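Side-chain contacts in enhancer of mRNA-decapping protein 4 homolog (Drosophila melanogaster, PDB 2VXG), which probably takes part in mRNA decapping during mRNA decay, is required to silence a subset of miRNA targets, and is represented here by its all-helical C-terminal domain: residues S6-L11 and L36-S41; Q15-F20 and Q54-S59; L74-L79 and N118-N123. All blocks are in the same frame, centred on the assembly; numbering follows the deposited sequence.

Contact 1. Residues S6-L11 and L36-S41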
loop_
_atom_site.group_PDB
_atom_site.type_symbol
_atom_site.label_atom_id
_atom_site.label_comp_id
_atom_site.label_asym_id
_atom_site.label_seq_id
_atom_site.Cartn_x
_atom_site.Cartn_y
_atom_site.Cartn_z
ATOM N N SER A 6 -11.222 -16.067 -5.811
ATOM C CA SER A 6 -11.039 -15.410 -7.102
ATOM C C SER A 6 -9.688 -14.723 -7.169
ATOM O O SER A 6 -9.007 -14.759 -8.193
ATOM C CB SER A 6 -12.130 -14.370 -7.341
ATOM O OG SER A 6 -11.867 -13.632 -8.510
ATOM N N ILE A 7 -9.357 -14.038 -6.090
ATOM C CA ILE A 7 -8.042 -13.389 -5.927
ATOM C C ILE A 7 -6.882 -14.358 -6.054
ATOM O O ILE A 7 -5.916 -14.074 -6.760
ATOM C CB ILE A 7 -7.959 -12.643 -4.578
ATOM C CG1 ILE A 7 -8.746 -11.333 -4.694
ATOM C CG2 ILE A 7 -6.514 -12.378 -4.160
ATOM C CD1 ILE A 7 -9.210 -10.757 -3.391
ATOM N N LYS A 8 -6.969 -15.508 -5.400
ATOM C CA LYS A 8 -5.872 -16.474 -5.493
ATOM C C LYS A 8 -5.745 -16.971 -6.920
ATOM O O LYS A 8 -4.644 -17.105 -7.430
ATOM C CB LYS A 8 -6.047 -17.618 -4.497
ATOM C CG LYS A 8 -6.087 -17.098 -3.092
ATOM C CD LYS A 8 -5.603 -18.080 -2.081
ATOM C CE LYS A 8 -6.613 -19.149 -1.845
ATOM N NZ LYS A 8 -5.999 -20.120 -0.934
ATOM N N GLN A 9 -6.882 -17.224 -7.548
ATOM C CA GLN A 9 -6.974 -17.591 -8.957
ATOM C C GLN A 9 -6.263 -16.602 -9.894
ATOM O O GLN A 9 -5.426 -16.975 -10.743
ATOM C CB GLN A 9 -8.441 -17.690 -9.307
ATOM C CG GLN A 9 -8.740 -18.104 -10.705
ATOM C CD GLN A 9 -10.046 -18.856 -10.795
ATOM O OE1 GLN A 9 -11.108 -18.347 -10.366
ATOM N NE2 GLN A 9 -9.998 -20.075 -11.371
ATOM N N LEU A 10 -6.624 -15.334 -9.742
ATOM C CA LEU A 10 -6.067 -14.243 -10.567
ATOM C C LEU A 10 -4.561 -14.162 -10.422
ATOM O O LEU A 10 -3.850 -14.134 -11.411
ATOM C CB LEU A 10 -6.748 -12.914 -10.206
ATOM C CG LEU A 10 -8.191 -12.890 -10.727
ATOM C CD1 LEU A 10 -9.046 -11.773 -10.141
ATOM C CD2 LEU A 10 -8.168 -12.856 -12.273
ATOM N N LEU A 11 -4.100 -14.125 -9.176
ATOM C CA LEU A 11 -2.675 -14.140 -8.824
ATOM C C LEU A 11 -1.916 -15.320 -9.393
ATOM O O LEU A 11 -0.793 -15.162 -9.845
ATOM C CB LEU A 11 -2.501 -14.157 -7.293
ATOM C CG LEU A 11 -2.913 -12.884 -6.577
ATOM C CD1 LEU A 11 -2.802 -13.039 -5.042
ATOM C CD2 LEU A 11 -2.090 -11.707 -7.078
ATOM N N LEU A 36 -2.017 -9.502 -0.038
ATOM C CA LEU A 36 -0.552 -9.226 0.094
ATOM C C LEU A 36 0.186 -10.480 0.558
ATOM O O LEU A 36 1.240 -10.824 0.044
ATOM C CB LEU A 36 -0.275 -8.093 1.067
ATOM C CG LEU A 36 -0.803 -6.690 0.768
ATOM C CD1 LEU A 36 -0.488 -5.793 1.945
ATOM C CD2 LEU A 36 -0.236 -6.136 -0.480
ATOM N N ARG A 37 -0.436 -11.178 1.503
ATOM C CA ARG A 37 0.007 -12.493 1.961
ATOM C C ARG A 37 0.160 -13.547 0.846
ATOM O O ARG A 37 1.062 -14.352 0.920
ATOM C CB ARG A 37 -0.917 -12.920 3.112
ATOM C CG ARG A 37 -0.866 -14.334 3.604
ATOM C CD ARG A 37 -2.147 -14.623 4.439
ATOM N NE ARG A 37 -2.445 -13.482 5.300
ATOM C CZ ARG A 37 -3.659 -13.039 5.645
ATOM N NH1 ARG A 37 -4.777 -13.635 5.250
ATOM N NH2 ARG A 37 -3.746 -11.968 6.428
ATOM N N HIS A 38 -0.646 -13.512 -0.218
ATOM C CA HIS A 38 -0.519 -14.467 -1.328
ATOM C C HIS A 38 0.133 -13.948 -2.582
ATOM O O HIS A 38 0.124 -14.647 -3.580
ATOM C CB HIS A 38 -1.891 -14.990 -1.765
ATOM C CG HIS A 38 -2.512 -15.889 -0.767
ATOM N ND1 HIS A 38 -3.245 -15.417 0.298
ATOM C CD2 HIS A 38 -2.447 -17.229 -0.621
ATOM C CE1 HIS A 38 -3.628 -16.436 1.041
ATOM N NE2 HIS A 38 -3.156 -17.542 0.508
ATOM N N THR A 39 0.622 -12.720 -2.614
ATOM C CA THR A 39 1.175 -12.249 -3.886
ATOM C C THR A 39 2.686 -12.268 -3.785
ATOM O O THR A 39 3.247 -12.143 -2.710
ATOM C CB THR A 39 0.599 -10.855 -4.426
ATOM O OG1 THR A 39 1.623 -9.854 -4.547
ATOM C CG2 THR A 39 -0.549 -10.352 -3.629
ATOM N N ASP A 40 3.323 -12.495 -4.921
ATOM C CA ASP A 40 4.771 -12.528 -4.987
ATOM C C ASP A 40 5.216 -11.080 -5.092
ATOM O O ASP A 40 4.982 -10.431 -6.109
ATOM C CB ASP A 40 5.213 -13.340 -6.192
ATOM C CG ASP A 40 6.713 -13.588 -6.224
ATOM O OD1 ASP A 40 7.497 -12.840 -5.600
ATOM O OD2 ASP A 40 7.102 -14.562 -6.893
ATOM N N SER A 41 5.850 -10.579 -4.040
ATOM C CA SER A 41 6.352 -9.204 -4.009
ATOM C C SER A 41 7.334 -8.874 -5.146
ATOM O O SER A 41 7.465 -7.713 -5.538
ATOM C CB SER A 41 7.034 -8.937 -2.670
ATOM O OG SER A 41 6.222 -9.453 -1.619
#
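Lys8 lays its CD methylene over one face of the His38 imidazole, a CH-pi contact in which CD lies 3.7 Å from the centroid of the His38 ring and 21° off the normal. The carbon is displaced toward the rim that carries CD2 and NE2. Chi1 (-60°) and an extended chi2 carry CD over the ring, and a bend at chi3 then turns CE and the ammonium off it, leaving Lys8 NZ 4.1 Å from His38 NE2 without a bond. A nearby ammonium would probably make protonation of the imidazole less favourable. The rotation of the ring is restrained by the hydrogen bond of His38 ND1 with Phe34 O, one turn back in its helix.

One turn after Lys8, Leu11 packs against the backbone and CB of His38 and against Thr39. Its CG stands opposite the carbonyl carbon (chi1 -69°), which sends the branched end toward residues 38-39. There Leu11 CD1 meets His38 O at 3.6 Å and Thr39 CG2 at 3.8 Å, and it also touches His38 CB. The second methyl, Leu11 CD2, lies 3.9 Å from Thr39 CB, so both methyls of the leucine face Thr39 CB and CG2. Replacing Leu11 with an alanine would probably open a gap between Thr39 and the helix 2-13, leaving the Thr39 methyl without this apolar cover.

Ile7, on the inner flank of the same helix, packs on Leu31, Phe34 and Thr35, whereas Leu10 and Leu11 reach Ala19 of helix 16-25. This surface contact edges a seam whose inner side is Ile7, joining helix 2-13 to helix 29-38 and the loop after it, the next-but-one helix packing familiar from alpha-helical repeat arrays and consistent with membership of the TPR clan.

Contact 2. Residues Q15-F20 and Q54-S59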
loop_
_atom_site.group_PDB
_atom_site.type_symbol
_atom_site.label_atom_id
_atom_site.label_comp_id
_atom_site.label_asym_id
_atom_site.label_seq_id
_atom_site.Cartn_x
_atom_site.Cartn_y
_atom_site.Cartn_z
ATOM N N GLN A 15 -2.587 -12.445 -13.280
ATOM C CA GLN A 15 -3.430 -11.260 -13.430
ATOM C C GLN A 15 -3.418 -10.435 -12.131
ATOM O O GLN A 15 -4.431 -10.285 -11.448
ATOM C CB GLN A 15 -4.846 -11.680 -13.846
ATOM C CG GLN A 15 -4.860 -12.343 -15.278
ATOM C CD GLN A 15 -6.217 -12.876 -15.720
ATOM O OE1 GLN A 15 -6.946 -13.503 -14.949
ATOM N NE2 GLN A 15 -6.542 -12.669 -16.998
ATOM N N ILE A 16 -2.239 -9.909 -11.793
ATOM C CA ILE A 16 -2.016 -9.281 -10.493
ATOM C C ILE A 16 -2.826 -8.001 -10.250
ATOM O O ILE A 16 -3.368 -7.802 -9.148
ATOM C CB ILE A 16 -0.500 -9.028 -10.261
ATOM C CG1 ILE A 16 -0.227 -8.570 -8.826
ATOM C CG2 ILE A 16 0.023 -8.043 -11.278
ATOM C CD1 ILE A 16 1.273 -8.645 -8.428
ATOM N N ASN A 17 -2.920 -7.121 -11.248
ATOM C CA ASN A 17 -3.700 -5.900 -11.054
ATOM C C ASN A 17 -5.180 -6.204 -10.899
ATOM O O ASN A 17 -5.805 -5.639 -10.022
ATOM C CB ASN A 17 -3.481 -4.898 -12.177
ATOM C CG ASN A 17 -2.148 -4.259 -12.075
ATOM O OD1 ASN A 17 -1.901 -3.477 -11.162
ATOM N ND2 ASN A 17 -1.236 -4.656 -12.948
ATOM N N LYS A 18 -5.713 -7.122 -11.699
ATOM C CA LYS A 18 -7.108 -7.526 -11.517
ATOM C C LYS A 18 -7.375 -8.077 -10.106
ATOM O O LYS A 18 -8.418 -7.828 -9.570
ATOM C CB LYS A 18 -7.597 -8.530 -12.579
ATOM C CG LYS A 18 -7.610 -7.998 -14.021
ATOM C CD LYS A 18 -8.278 -8.950 -14.975
ATOM C CE LYS A 18 -8.062 -8.548 -16.456
ATOM N NZ LYS A 18 -9.077 -9.234 -17.352
ATOM N N ALA A 19 -6.434 -8.843 -9.550
ATOM C CA ALA A 19 -6.539 -9.367 -8.188
ATOM C C ALA A 19 -6.595 -8.188 -7.217
ATOM O O ALA A 19 -7.445 -8.152 -6.321
ATOM C CB ALA A 19 -5.396 -10.269 -7.862
ATOM N N PHE A 20 -5.747 -7.189 -7.443
ATOM C CA PHE A 20 -5.708 -6.036 -6.547
ATOM C C PHE A 20 -6.909 -5.136 -6.713
ATOM O O PHE A 20 -7.354 -4.568 -5.723
ATOM C CB PHE A 20 -4.389 -5.255 -6.673
ATOM C CG PHE A 20 -3.276 -5.811 -5.811
ATOM C CD1 PHE A 20 -2.651 -6.983 -6.171
ATOM C CD2 PHE A 20 -2.890 -5.175 -4.617
ATOM C CE1 PHE A 20 -1.625 -7.530 -5.413
ATOM C CE2 PHE A 20 -1.841 -5.707 -3.822
ATOM C CZ PHE A 20 -1.222 -6.900 -4.229
ATOM N N GLN A 54 0.060 2.083 -11.413
ATOM C CA GLN A 54 0.170 3.241 -10.521
ATOM C C GLN A 54 -1.096 3.495 -9.696
ATOM O O GLN A 54 -0.996 3.842 -8.513
ATOM C CB GLN A 54 0.506 4.508 -11.290
ATOM C CG GLN A 54 1.908 4.498 -11.929
ATOM C CD GLN A 54 2.967 4.740 -10.933
ATOM O OE1 GLN A 54 3.041 5.836 -10.342
ATOM N NE2 GLN A 54 3.840 3.733 -10.739
ATOM N N LYS A 55 -2.269 3.353 -10.324
ATOM C CA LYS A 55 -3.522 3.572 -9.613
ATOM C C LYS A 55 -3.705 2.574 -8.454
ATOM O O LYS A 55 -4.265 2.922 -7.439
ATOM C CB LYS A 55 -4.735 3.665 -10.549
ATOM C CG LYS A 55 -5.266 2.372 -11.209
ATOM C CD LYS A 55 -6.543 2.631 -12.046
ATOM C CE LYS A 55 -6.721 1.515 -13.108
ATOM N NZ LYS A 55 -7.226 2.071 -14.363
ATOM N N VAL A 56 -3.197 1.360 -8.627
ATOM C CA VAL A 56 -3.247 0.309 -7.616
ATOM C C VAL A 56 -2.264 0.652 -6.504
ATOM O O VAL A 56 -2.577 0.531 -5.339
ATOM C CB VAL A 56 -2.926 -1.077 -8.208
ATOM C CG1 VAL A 56 -2.542 -2.068 -7.111
ATOM C CG2 VAL A 56 -4.111 -1.614 -9.105
ATOM N N LEU A 57 -1.087 1.103 -6.870
ATOM C CA LEU A 57 -0.097 1.474 -5.852
ATOM C C LEU A 57 -0.623 2.571 -4.939
ATOM O O LEU A 57 -0.483 2.453 -3.714
ATOM C CB LEU A 57 1.220 1.913 -6.508
ATOM C CG LEU A 57 2.022 0.835 -7.222
ATOM C CD1 LEU A 57 3.093 1.446 -8.048
ATOM C CD2 LEU A 57 2.604 -0.136 -6.220
ATOM N N LEU A 58 -1.218 3.632 -5.513
ATOM C CA LEU A 58 -1.709 4.802 -4.722
ATOM C C LEU A 58 -2.904 4.447 -3.825
ATOM O O LEU A 58 -3.045 4.942 -2.719
ATOM C CB LEU A 58 -2.063 5.975 -5.616
ATOM C CG LEU A 58 -0.877 6.706 -6.288
ATOM C CD1 LEU A 58 -1.275 7.751 -7.349
ATOM C CD2 LEU A 58 0.117 7.302 -5.265
ATOM N N SER A 59 -3.776 3.587 -4.322
ATOM C CA SER A 59 -4.896 3.028 -3.524
ATOM C C SER A 59 -4.418 2.135 -2.355
ATOM O O SER A 59 -4.929 2.230 -1.247
ATOM C CB SER A 59 -5.820 2.230 -4.455
ATOM O OG SER A 59 -6.914 1.614 -3.760
#
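Asn17 OD1 accepts a hydrogen bond from Glu53 N, just before helix 54-66, and at the same time rests against the side chain of Val56, 3.5 Å from Val56 CG2. The other end of the amide is used too, since Asn17 ND2 is hydrogen-bonded to Arg51 O. Two bonds to the incoming backbone therefore fix which way the carboxamide is turned, and its oxygen comes to lie beside a methyl group without bonding to it.

Val56 serves both partners with different branches. With CG1 opposite the backbone N (chi1 162°) and CG2 opposite the carbonyl carbon, the fork faces helix 16-25: CG2 goes to the asparagine, and Val56 CG1 to Phe20, 3.7 Å from Phe20 CB. The same methyl lies 4.0 Å from both Phe20 CG and Phe20 CD2, approaching the ring obliquely at its root. The two side chains cross at about a right angle, with Phe20 CA and Val56 CA 6.9 Å apart.

His21 and Leu24, farther along helix 16-25, also pack on Val56, while Thr39 and Leu36 pack on Phe20 from another direction. A buried valine thus wedges between an asparagine and a phenylalanine one turn apart, joining helix 16-25 to helix 54-66 by helix-helix packing inside an alpha-helical repeat-like array, consistent with the TPR clan.

Contact 3. Residues L74-L79 and N118-N123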
loop_
_atom_site.group_PDB
_atom_site.type_symbol
_atom_site.label_atom_id
_atom_site.label_comp_id
_atom_site.label_asym_id
_atom_site.label_seq_id
_atom_site.Cartn_x
_atom_site.Cartn_y
_atom_site.Cartn_z
ATOM N N LEU A 74 4.451 -6.659 7.242
ATOM C CA LEU A 74 3.922 -6.932 5.915
ATOM C C LEU A 74 3.410 -5.615 5.286
ATOM O O LEU A 74 3.865 -5.212 4.212
ATOM C CB LEU A 74 2.866 -8.039 5.958
ATOM C CG LEU A 74 2.093 -8.206 4.647
ATOM C CD1 LEU A 74 3.045 -8.491 3.501
ATOM C CD2 LEU A 74 0.970 -9.242 4.777
ATOM N N LYS A 75 2.509 -4.919 5.986
ATOM C CA LYS A 75 1.919 -3.711 5.447
ATOM C C LYS A 75 2.957 -2.571 5.328
ATOM O O LYS A 75 2.891 -1.787 4.367
ATOM C CB LYS A 75 0.662 -3.286 6.247
ATOM C CG LYS A 75 -0.556 -4.222 5.969
ATOM C CD LYS A 75 -1.878 -3.794 6.663
ATOM C CE LYS A 75 -1.725 -3.837 8.206
ATOM N NZ LYS A 75 -2.988 -3.525 8.956
ATOM N N GLN A 76 3.892 -2.495 6.272
ATOM C CA GLN A 76 4.937 -1.460 6.210
ATOM C C GLN A 76 5.794 -1.665 5.001
ATOM O O GLN A 76 6.098 -0.741 4.282
ATOM C CB GLN A 76 5.860 -1.468 7.423
ATOM C CG GLN A 76 6.934 -0.314 7.427
ATOM C CD GLN A 76 6.347 1.084 7.161
ATOM O OE1 GLN A 76 5.234 1.376 7.572
ATOM N NE2 GLN A 76 7.111 1.956 6.465
ATOM N N ARG A 77 6.200 -2.913 4.803
ATOM C CA ARG A 77 7.057 -3.252 3.692
ATOM C C ARG A 77 6.364 -2.956 2.365
ATOM O O ARG A 77 6.993 -2.414 1.449
ATOM C CB ARG A 77 7.510 -4.714 3.822
ATOM C CG ARG A 77 8.628 -5.102 2.909
ATOM C CD ARG A 77 8.144 -5.754 1.632
ATOM N NE ARG A 77 7.482 -7.035 1.905
ATOM C CZ ARG A 77 7.546 -8.107 1.136
ATOM N NH1 ARG A 77 8.279 -8.105 0.018
ATOM N NH2 ARG A 77 6.879 -9.205 1.506
ATOM N N TYR A 78 5.062 -3.271 2.250
ATOM C CA TYR A 78 4.279 -2.801 1.088
ATOM C C TYR A 78 4.143 -1.305 0.974
ATOM O O TYR A 78 4.148 -0.792 -0.136
ATOM C CB TYR A 78 2.892 -3.457 0.984
ATOM C CG TYR A 78 3.004 -4.769 0.214
ATOM C CD1 TYR A 78 2.593 -4.868 -1.122
ATOM C CD2 TYR A 78 3.580 -5.879 0.810
ATOM C CE1 TYR A 78 2.727 -6.079 -1.827
ATOM C CE2 TYR A 78 3.729 -7.076 0.126
ATOM C CZ TYR A 78 3.306 -7.170 -1.192
ATOM O OH TYR A 78 3.459 -8.374 -1.878
ATOM N N LEU A 79 3.999 -0.599 2.099
ATOM C CA LEU A 79 3.977 0.869 2.049
ATOM C C LEU A 79 5.300 1.362 1.500
ATOM O O LEU A 79 5.315 2.240 0.653
ATOM C CB LEU A 79 3.804 1.494 3.426
ATOM C CG LEU A 79 2.425 1.482 4.028
ATOM C CD1 LEU A 79 2.524 2.293 5.331
ATOM C CD2 LEU A 79 1.399 2.005 3.021
ATOM N N ASN A 118 5.356 0.751 19.091
ATOM C CA ASN A 118 5.167 -0.185 17.982
ATOM C C ASN A 118 6.455 -0.505 17.231
ATOM O O ASN A 118 7.308 0.356 17.064
ATOM C CB ASN A 118 4.165 0.362 16.961
ATOM C CG ASN A 118 3.643 -0.698 15.998
ATOM O OD1 ASN A 118 4.206 -0.939 14.920
ATOM N ND2 ASN A 118 2.510 -1.286 16.346
ATOM N N SER A 119 6.541 -1.755 16.773
ATOM C CA SER A 119 7.711 -2.285 16.067
ATOM C C SER A 119 8.098 -1.489 14.807
ATOM O O SER A 119 9.273 -1.406 14.445
ATOM C CB SER A 119 7.423 -3.731 15.670
ATOM O OG SER A 119 8.532 -4.310 15.027
ATOM N N GLN A 120 7.096 -0.934 14.132
ATOM C CA GLN A 120 7.327 -0.171 12.916
ATOM C C GLN A 120 7.540 1.340 13.155
ATOM O O GLN A 120 7.584 2.097 12.196
ATOM C CB GLN A 120 6.169 -0.413 11.957
ATOM C CG GLN A 120 5.961 -1.904 11.649
ATOM C CD GLN A 120 7.198 -2.559 11.068
ATOM O OE1 GLN A 120 7.864 -3.355 11.737
ATOM N NE2 GLN A 120 7.525 -2.219 9.830
ATOM N N PHE A 121 7.718 1.768 14.408
ATOM C CA PHE A 121 7.819 3.205 14.744
ATOM C C PHE A 121 8.879 3.960 13.901
ATOM O O PHE A 121 8.545 4.936 13.236
ATOM C CB PHE A 121 8.096 3.378 16.249
ATOM C CG PHE A 121 8.219 4.802 16.713
ATOM C CD1 PHE A 121 7.090 5.563 16.977
ATOM C CD2 PHE A 121 9.471 5.359 17.006
ATOM C CE1 PHE A 121 7.199 6.866 17.446
ATOM C CE2 PHE A 121 9.577 6.661 17.481
ATOM C CZ PHE A 121 8.422 7.412 17.712
ATOM N N SER A 122 10.127 3.496 13.923
ATOM C CA SER A 122 11.226 4.209 13.262
ATOM C C SER A 122 11.124 4.036 11.754
ATOM O O SER A 122 11.451 4.944 11.004
ATOM C CB SER A 122 12.601 3.758 13.793
ATOM O OG SER A 122 12.707 4.133 15.146
ATOM N N ASN A 123 10.606 2.890 11.329
ATOM C CA ASN A 123 10.354 2.637 9.918
ATOM C C ASN A 123 9.347 3.645 9.340
ATOM O O ASN A 123 9.547 4.187 8.259
ATOM C CB ASN A 123 9.862 1.195 9.717
ATOM C CG ASN A 123 10.861 0.170 10.225
ATOM O OD1 ASN A 123 11.722 -0.284 9.485
ATOM N ND2 ASN A 123 10.801 -0.124 11.535
#
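Gln76 directs CG opposite its backbone N (chi1 -176°) and then bends at chi2, while Gln120 puts CG opposite its carbonyl carbon and likewise folds at chi2, and by these turns the two side chains run past each other in opposite directions. They join helix 73-85 to the start of helix 121-134, again a packing of next-but-one helices as in alpha-helical repeat folds.

The amide planes are 40° apart and share no hydrogen bond. Gln120 NE2 instead lies against the aliphatic root of Gln76; the modelled separation of 3.0 Å from Gln76 CB is too short for comfort, and the exact placing of that amide is doubtful. At its other end Gln120 OE1 has a weak hydrogen bond from Ser119 OG. The polar end of Gln76 is occupied elsewhere: OE1 is hydrogen-bonded to His71 NE2, and NE2 makes a weak bond to Asn80 OD1. These two bonds satisfy the buried amide of Gln76, while CG of the same residue lies 4.0 Å from Asn123 CB. Val124 and Leu127, farther along helix 121-134, also pack on Gln76.

Gln120 occupies the N-cap position, and a type I beta turn from Asn118 to Phe121 leads into the helix, closed by Phe121 N to Asn118 O. An Asx turn shapes the same bend: Asn118 OD1 accepts from Gln120 N at 3.0 Å, with an N-H...O angle of 168°.

In the fold
Contacts 1 and 2 are neighbours, their centres 11 Å apart, and helix 16-25 of contact 2 packs against both segments of contact 1: Thr39 CG2 lies 3.5 Å from Phe20 CE1, and Leu11 CD2 is 3.7 Å from Ala19 CB. Contact 3 lies across the chain's centre from contact 2, at about 20 Å between centres, without touching it. It does meet contact 1, although their centres are about 21 Å apart, through a probable hydrogen bond of 3.0 Å between Ser41 OG and Tyr78 OH. The three contacts tie together different parts of one helical domain, the C-terminal region of Ge-1, which presents conserved features required for P-body localization; no ligand site relates them.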